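Local coordinates for possible substrate binding protein of ABC transporter system (Rhodopseudomonas palustris, PDB 3N0X) that probably binds branched-chain amino acids or related solutes in the periplasm and delivers them to an ABC transporter, at residues A[239-244]-A[353-358]; A[248-253]-A[342-347]. All blocks are in the same frame, centred on the assembly; numbering follows the deposited sequence. Where two conformers were deposited one is given.

Contact 1: A[239-244]-A[353-358]; sequences PALAAY and AVLEPV
Leu241 meets Ala353 and Leu355 where a turn of helix-like backbone lies against strand 354-357 and the residue before it. The backbone link is a single hydrogen bond from Ala353 N to Leu241 O, 3.0 Å long and nearly straight at the hydrogen (168°). Its donor stands above the carbonyl plane, 64° out of it. The same oxygen also takes a weak bond from Tyr244 N within the turn, so one carbonyl serves both the turn and the strand.

Two apolar touches make up the tight part. Leu241 and Leu355 come tip to tip, with CD1 of Leu241 3.9 Å from CD1 of Leu355. In Leu241, chi1 (-68°) sets CG beside the backbone N, and chi2, close to anti, then carries CD1 out to that methyl and to 3.8 Å from Ala353 O, a buried oxygen that finds no polar partner in the model. Beside this pair, Tyr244 CB rests on Ala353 CB at 3.6 Å. The Tyr244 ring turns back over its own turn: CD2 of Leu241 stands 3.5 Å above the centre of one ring face, while OH is hydrogen-bonded to Gly234 O.

Away from these touches the contact is loose. Ala242 and Ala243 turn their methyl groups from the strand towards the exposed side, and Val354 likewise points away. The whole contact buries only 213 Å². It is a loop-on-strand contact, in which the connection between strands 229-233 and 251-254 packs on the antiparallel sheet of this periplasmic binding protein of the leucine-binding family.

Contact 2: A[248-253]-A[342-347]; sequences PGMEGA and FKVKVD
Phe342 CG sits between the backbone N and the carbonyl carbon (chi1 66°), while Lys343, with CG anti to the backbone N, runs extended until chi4 (69°) bends NZ towards Gly249 and Glu251. Both residues belong to an antiparallel strand pair of the sheet: Glu251 and Lys343 form a non-hydrogen-bonded pair, Gly252 and Phe342 a hydrogen-bonded one. The axes of the short strands 251-253 and 342-345 lie at 131°, far from strictly antiparallel.

Phe342 N donates to Gly252 O at 2.9 Å, and the return bond from Gly252 N to Phe342 O is weak. Further along, Val344 N reaches the carbonyl O of Met250, which is a selenomethionine, at 2.8 Å and Gly249 N reaches Val344 O at 2.9 Å, extending the backbone bonding to the residues just before strand 251-254.

The Phe342 ring lies over Gly252, whose CA makes a CH-pi contact over its face, 4.1 Å from the ring centroid. Gly252 O stands over the same ring towards its rim, and a CB on Gly252 would come tight against Phe342 CZ. An alanine in place of Phe342 would probably leave Gly252 without its CH-pi partner and open a gap beside Leu355, which the ring also touches.

On the Glu251 and Lys343 face, the two side chains cross obliquely and form a salt bridge. Glu251 OE1 turns to His341 NE2, so the carboxylate is shared between two basic groups, which would probably stabilise its negative charge. Beyond the paired residues Pro248 CB touches Val346 CG2 at 3.9 Å. In the conformer described here, one of two, Lys343 NZ donates to Gly249 O at 2.7 Å in the carbonyl plane, on a lone pair, and meets Glu251 OE2 at 3.0 Å from its anti side.

Both contacts reach the same antiparallel sheet: strand 335-345, paired with 251-254 in contact 2, has strand 354-357 of contact 1 as another neighbour. Bonds from Lys345 N to Val354 O and from Lys343 N to Glu356 O join them, and Tyr244 CD2 packs against Met250 CE in the Met250 conformer described. Contact 1 is the more buried, small and largely apolar. Contact 2 buries 510 Å², more than twice as much, and combines a ladder of backbone bonds and a buried aromatic ring with a salt bridge on partly exposed residues. Contact 1 adds one backbone bond to its leucine, alanine and tyrosine touches, while contact 2 rests on several.

Contact 1: A[239-244]-A[353-358]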
# COMPACT_ATOMS: atom_id res chain seq x y z
N PRO A 239 9.79 -6.08 -9.18
CA PRO A 239 9.79 -7.37 -9.90
C PRO A 239 8.51 -7.67 -10.66
O PRO A 239 8.54 -8.26 -11.76
CB PRO A 239 9.99 -8.39 -8.79
CG PRO A 239 10.58 -7.65 -7.65
CD PRO A 239 10.06 -6.24 -7.73
N ALA A 240 7.38 -7.26 -10.10
CA ALA A 240 6.09 -7.45 -10.76
C ALA A 240 5.87 -6.55 -11.99
O ALA A 240 5.07 -6.87 -12.88
CB ALA A 240 4.96 -7.24 -9.74
N LEU A 241 6.57 -5.41 -12.03
CA LEU A 241 6.46 -4.48 -13.16
C LEU A 241 7.19 -4.96 -14.43
O LEU A 241 7.01 -4.34 -15.49
CB LEU A 241 6.97 -3.08 -12.75
CG LEU A 241 6.18 -2.28 -11.73
CD1 LEU A 241 6.87 -0.96 -11.47
CD2 LEU A 241 4.72 -2.08 -12.21
N ALA A 242 8.01 -6.02 -14.35
CA ALA A 242 8.62 -6.59 -15.57
C ALA A 242 7.51 -6.96 -16.59
O ALA A 242 7.63 -6.67 -17.79
CB ALA A 242 9.48 -7.83 -15.25
N ALA A 243 6.44 -7.59 -16.08
CA ALA A 243 5.32 -7.99 -16.93
C ALA A 243 4.63 -6.81 -17.58
O ALA A 243 4.06 -6.93 -18.67
CB ALA A 243 4.31 -8.83 -16.14
N TYR A 244 4.69 -5.64 -16.96
CA TYR A 244 4.03 -4.48 -17.53
C TYR A 244 4.75 -3.89 -18.76
O TYR A 244 4.19 -3.05 -19.44
CB TYR A 244 3.86 -3.36 -16.49
CG TYR A 244 2.93 -3.57 -15.28
CD1 TYR A 244 2.86 -4.78 -14.58
CD2 TYR A 244 2.22 -2.51 -14.76
CE1 TYR A 244 2.04 -4.93 -13.47
CE2 TYR A 244 1.41 -2.66 -13.66
CZ TYR A 244 1.30 -3.86 -13.02
OH TYR A 244 0.52 -4.03 -11.88
N ALA A 353 8.93 -2.08 -16.07
CA ALA A 353 8.28 -0.99 -16.77
C ALA A 353 8.50 0.28 -15.96
O ALA A 353 8.45 0.24 -14.73
CB ALA A 353 6.78 -1.25 -16.92
N VAL A 354 8.70 1.40 -16.65
CA VAL A 354 8.92 2.68 -15.97
C VAL A 354 7.57 3.31 -15.82
O VAL A 354 6.85 3.47 -16.81
CB VAL A 354 9.86 3.59 -16.79
CG1 VAL A 354 9.98 4.98 -16.14
CG2 VAL A 354 11.24 2.93 -16.89
N LEU A 355 7.23 3.70 -14.59
CA LEU A 355 5.95 4.34 -14.31
C LEU A 355 6.15 5.84 -14.35
O LEU A 355 6.67 6.44 -13.38
CB LEU A 355 5.36 3.87 -12.97
CG LEU A 355 5.17 2.34 -12.84
CD1 LEU A 355 4.33 2.01 -11.59
CD2 LEU A 355 4.56 1.70 -14.10
N GLU A 356 5.78 6.46 -15.45
CA GLU A 356 5.89 7.90 -15.59
C GLU A 356 4.70 8.59 -14.91
O GLU A 356 3.60 8.09 -14.95
CB GLU A 356 5.98 8.29 -17.06
CG GLU A 356 7.28 7.74 -17.66
CD GLU A 356 7.71 8.40 -18.94
OE1 GLU A 356 6.82 8.57 -19.81
OE2 GLU A 356 8.93 8.69 -19.05
N PRO A 357 4.94 9.76 -14.31
CA PRO A 357 3.87 10.46 -13.61
C PRO A 357 2.88 11.09 -14.59
O PRO A 357 3.28 11.72 -15.57
CB PRO A 357 4.63 11.54 -12.85
CG PRO A 357 5.81 11.80 -13.65
CD PRO A 357 6.22 10.48 -14.20
N VAL A 358 1.61 10.92 -14.32
CA VAL A 358 0.55 11.69 -14.98
C VAL A 358 0.05 12.75 -14.00
O VAL A 358 -0.02 13.91 -14.36
CB VAL A 358 -0.60 10.82 -15.48
CG1 VAL A 358 -1.68 11.66 -16.16
CG2 VAL A 358 -0.06 9.74 -16.49

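Contact 2: A[248-253]-A[342-347]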
# COMPACT_ATOMS: atom_id res chain seq x y z
N PRO A 248 2.69 -1.05 -23.01
CA PRO A 248 3.09 0.34 -23.15
C PRO A 248 1.89 1.29 -23.13
O PRO A 248 0.87 1.02 -23.77
CB PRO A 248 3.79 0.36 -24.52
CG PRO A 248 3.28 -0.83 -25.21
CD PRO A 248 3.12 -1.85 -24.17
N GLY A 249 2.00 2.37 -22.37
CA GLY A 249 0.97 3.40 -22.33
C GLY A 249 -0.15 3.10 -21.33
O GLY A 249 -1.03 3.93 -21.16
N MSE A 250 -0.11 1.93 -20.71
CA MSE A 250 -1.14 1.58 -19.73
C MSE A 250 -1.13 2.60 -18.60
O MSE A 250 -0.06 3.00 -18.10
CB MSE A 250 -0.93 0.19 -19.14
CG MSE A 250 -2.04 -0.20 -18.17
SE MSE A 250 -2.05 -2.08 -17.76
CE MSE A 250 -0.45 -2.13 -16.92
N GLU A 251 -2.33 2.99 -18.16
CA GLU A 251 -2.43 3.85 -17.02
C GLU A 251 -3.16 3.19 -15.86
O GLU A 251 -3.97 2.29 -16.04
CB GLU A 251 -3.17 5.13 -17.37
CG GLU A 251 -2.46 5.95 -18.45
CD GLU A 251 -3.07 7.30 -18.77
OE1 GLU A 251 -3.96 7.80 -18.03
OE2 GLU A 251 -2.62 7.86 -19.81
N GLY A 252 -2.90 3.70 -14.68
CA GLY A 252 -3.47 3.25 -13.45
C GLY A 252 -2.99 4.11 -12.33
O GLY A 252 -2.37 5.18 -12.57
N ALA A 253 -3.17 3.62 -11.10
CA ALA A 253 -2.60 4.28 -9.95
C ALA A 253 -1.78 3.34 -9.11
O ALA A 253 -2.04 2.15 -9.08
CB ALA A 253 -3.70 4.91 -9.08
N PHE A 342 -0.14 7.00 -12.97
CA PHE A 342 1.06 6.72 -13.81
C PHE A 342 0.65 6.33 -15.21
O PHE A 342 -0.51 6.00 -15.47
CB PHE A 342 1.93 5.60 -13.21
CG PHE A 342 1.25 4.27 -13.22
CD1 PHE A 342 1.24 3.45 -14.34
CD2 PHE A 342 0.58 3.81 -12.07
CE1 PHE A 342 0.56 2.25 -14.35
CE2 PHE A 342 -0.07 2.57 -12.06
CZ PHE A 342 -0.09 1.79 -13.22
N LYS A 343 1.63 6.38 -16.13
CA LYS A 343 1.52 5.85 -17.47
C LYS A 343 2.78 5.01 -17.73
O LYS A 343 3.92 5.47 -17.45
CB LYS A 343 1.37 6.96 -18.50
CG LYS A 343 1.08 6.47 -19.93
CD LYS A 343 0.77 7.63 -20.91
CE LYS A 343 0.19 7.09 -22.20
NZ LYS A 343 -1.19 6.52 -22.02
N VAL A 344 2.60 3.77 -18.21
CA VAL A 344 3.74 2.91 -18.45
C VAL A 344 4.57 3.40 -19.65
O VAL A 344 4.02 3.64 -20.75
CB VAL A 344 3.28 1.45 -18.70
CG1 VAL A 344 4.44 0.57 -19.26
CG2 VAL A 344 2.70 0.82 -17.42
N LYS A 345 5.89 3.49 -19.44
CA LYS A 345 6.88 3.68 -20.50
C LYS A 345 7.76 2.43 -20.54
O LYS A 345 8.19 1.94 -19.50
CB LYS A 345 7.74 4.93 -20.27
CG LYS A 345 8.93 5.08 -21.28
N VAL A 346 8.02 1.90 -21.72
CA VAL A 346 8.86 0.70 -21.81
C VAL A 346 10.27 1.10 -22.25
O VAL A 346 10.45 1.65 -23.35
CB VAL A 346 8.27 -0.27 -22.84
CG1 VAL A 346 9.18 -1.49 -23.00
CG2 VAL A 346 6.85 -0.73 -22.45
N ASP A 347 11.25 0.93 -21.36
CA ASP A 347 12.65 1.18 -21.66
C ASP A 347 13.31 -0.19 -21.66
O ASP A 347 13.38 -0.84 -20.61
CB ASP A 347 13.24 2.08 -20.60
CG ASP A 347 14.70 2.40 -20.83
OD1 ASP A 347 15.37 1.64 -21.57
OD2 ASP A 347 15.17 3.42 -20.26